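Side-chain contact in protein YchN (Escherichia coli, PDB 1JX7), which is of unknown function but assembles as a homohexamer, a dimer of trimers, and belongs to the DsrE/DsrF-like family: residues C81-R85 / G86-L90. Numbering follows the deposited sequence.
Sequences CTDGR and GISTL
Ser-88 OG donates to Asp-83 OD1 at 2.5 Å and lies 2.7 Å from Thr-82 OG1, which places the serine hydroxyl beside two side chains in the last turn of helix 79-84, a helix that ends in a Schellman motif. The serine oxygen meets OD1 from above the carboxylate plane, 58° out of it. With chi1 at 66°, Thr-82 OG1 is flanked by N and C of its own backbone; its one proton has both Ser-88 OG and the carbonyl oxygen of Lys-79 within reach, and the choice is not settled.

Backbone bonds define the motif. Ile-87 N reaches Thr-82 O at 2.9 Å with a nearly straight N-H...O angle of 168°, the six-to-one bond of the motif; Ser-88 N adds a weak bond to the same oxygen. Gly-86, with its positive phi, makes the reversal, and its N bonds Asp-83 O at 3.2 Å. From Ile-87 to Leu-90 the chain continues as a type I beta turn, leading toward strand 96-99.

Around this polar core, Thr-82 and Ser-88 both pack on Ile-98 of that strand. The Arg-85 side chain ties the helix end to the hexamer: its guanidinium forms salt bridges with Asp-44 through NH1 and with Glu-16 of a third subunit through NH2. Its CB stays local, 4.0 Å from Ile-87 CD1, while Ile-87 CG1 rests 3.7 Å from Arg-85 O.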
ATOM      1  N   CYS A  81     -13.003  -0.792  14.894  1.00 19.72           N
ATOM      2  CA  CYS A  81     -11.721  -1.334  14.470  1.00 21.48           C
ATOM      3  C   CYS A  81     -11.105  -2.249  15.525  1.00 20.59           C
ATOM      4  O   CYS A  81     -10.728  -3.380  15.221  1.00 18.93           O
ATOM      5  CB  CYS A  81     -10.746  -0.193  14.137  1.00 54.20           C
ATOM      6  SG  CYS A  81     -11.218   0.810  12.704  1.00 62.40           S
ATOM      7  N   THR A  82     -11.006  -1.759  16.760  1.00 26.42           N
ATOM      8  CA  THR A  82     -10.422  -2.539  17.841  1.00 26.13           C
ATOM      9  C   THR A  82     -11.191  -3.828  18.104  1.00 28.11           C
ATOM     10  O   THR A  82     -10.590  -4.864  18.404  1.00 29.26           O
ATOM     11  CB  THR A  82     -10.373  -1.741  19.154  1.00 19.05           C
ATOM     12  OG1 THR A  82     -11.698  -1.480  19.614  1.00 21.37           O
ATOM     13  CG2 THR A  82      -9.665  -0.431  18.950  1.00 16.95           C
ATOM     14  N   ASP A  83     -12.528  -3.776  18.005  1.00 25.77           N
ATOM     15  CA  ASP A  83     -13.339  -4.964  18.234  1.00 26.00           C
ATOM     16  C   ASP A  83     -12.999  -6.049  17.209  1.00 25.35           C
ATOM     17  O   ASP A  83     -12.867  -7.225  17.544  1.00 25.04           O
ATOM     18  CB  ASP A  83     -14.833  -4.652  18.133  1.00 40.74           C
ATOM     19  CG  ASP A  83     -15.291  -3.657  19.178  1.00 43.25           C
ATOM     20  OD1 ASP A  83     -15.012  -3.856  20.375  1.00 43.79           O
ATOM     21  OD2 ASP A  83     -15.957  -2.666  18.796  1.00 46.03           O
ATOM     22  N   GLY A  84     -12.863  -5.632  15.950  1.00 27.21           N
ATOM     23  CA  GLY A  84     -12.558  -6.576  14.897  1.00 26.72           C
ATOM     24  C   GLY A  84     -11.209  -7.244  15.071  1.00 26.92           C
ATOM     25  O   GLY A  84     -11.028  -8.386  14.635  1.00 27.36           O
ATOM     26  N   ARG A  85     -10.271  -6.560  15.710  1.00 20.66           N
ATOM     27  CA  ARG A  85      -8.940  -7.121  15.891  1.00 20.44           C
ATOM     28  C   ARG A  85      -8.728  -7.722  17.294  1.00 21.27           C
ATOM     29  O   ARG A  85      -7.627  -8.157  17.633  1.00 20.70           O
ATOM     30  CB  ARG A  85      -7.888  -6.052  15.574  1.00 23.32           C
ATOM     31  CG  ARG A  85      -8.411  -4.980  14.627  1.00 24.67           C
ATOM     32  CD  ARG A  85      -7.495  -4.611  13.472  1.00 23.99           C
ATOM     33  NE  ARG A  85      -8.211  -3.738  12.534  1.00 25.08           N
ATOM     34  CZ  ARG A  85      -7.800  -3.442  11.297  1.00 25.54           C
ATOM     35  NH1 ARG A  85      -6.668  -3.947  10.823  1.00 26.52           N
ATOM     36  NH2 ARG A  85      -8.534  -2.653  10.527  1.00 25.99           N
ATOM     37  N   GLY A  86      -9.796  -7.742  18.092  1.00 19.28           N
ATOM     38  CA  GLY A  86      -9.729  -8.307  19.429  1.00 19.44           C
ATOM     39  C   GLY A  86      -8.784  -7.572  20.340  1.00 20.51           C
ATOM     40  O   GLY A  86      -8.126  -8.155  21.212  1.00 21.08           O
ATOM     41  N   ILE A  87      -8.721  -6.259  20.148  1.00 25.05           N
ATOM     42  CA  ILE A  87      -7.842  -5.411  20.929  1.00 25.49           C
ATOM     43  C   ILE A  87      -8.642  -4.619  21.953  1.00 26.07           C
ATOM     44  O   ILE A  87      -8.071  -4.062  22.890  1.00 24.74           O
ATOM     45  CB  ILE A  87      -7.077  -4.496  19.973  1.00 34.73           C
ATOM     46  CG1 ILE A  87      -6.004  -5.331  19.280  1.00 36.71           C
ATOM     47  CG2 ILE A  87      -6.506  -3.300  20.694  1.00 33.32           C
ATOM     48  CD1 ILE A  87      -5.225  -4.586  18.241  1.00 40.31           C
ATOM     49  N   SER A  88      -9.961  -4.592  21.791  1.00 45.01           N
ATOM     50  CA  SER A  88     -10.836  -3.869  22.702  1.00 45.94           C
ATOM     51  C   SER A  88     -10.628  -4.208  24.182  1.00 46.80           C
ATOM     52  O   SER A  88     -10.582  -3.309  25.019  1.00 47.62           O
ATOM     53  CB  SER A  88     -12.298  -4.117  22.341  1.00 21.77           C
ATOM     54  OG  SER A  88     -12.651  -3.444  21.146  1.00 19.80           O
ATOM     55  N   THR A  89     -10.508  -5.498  24.496  1.00 48.08           N
ATOM     56  CA  THR A  89     -10.328  -5.939  25.885  1.00 47.10           C
ATOM     57  C   THR A  89      -8.878  -6.100  26.346  1.00 47.09           C
ATOM     58  O   THR A  89      -8.632  -6.475  27.485  1.00 48.55           O
ATOM     59  CB  THR A  89     -11.042  -7.285  26.161  1.00 25.48           C
ATOM     60  OG1 THR A  89     -10.814  -8.178  25.067  1.00 24.52           O
ATOM     61  CG2 THR A  89     -12.539  -7.075  26.372  1.00 24.67           C
ATOM     62  N   LEU A  90      -7.922  -5.823  25.472  1.00 23.93           N
ATOM     63  CA  LEU A  90      -6.532  -5.959  25.840  1.00 21.96           C
ATOM     64  C   LEU A  90      -6.053  -4.725  26.591  1.00 21.54           C
ATOM     65  O   LEU A  90      -6.726  -3.692  26.605  1.00 20.47           O
ATOM     66  CB  LEU A  90      -5.661  -6.178  24.599  1.00 17.54           C
ATOM     67  CG  LEU A  90      -5.959  -7.473  23.846  1.00 16.45           C
ATOM     68  CD1 LEU A  90      -4.843  -7.738  22.854  1.00 16.64           C
ATOM     69  CD2 LEU A  90      -6.064  -8.634  24.820  1.00 14.02           C
TER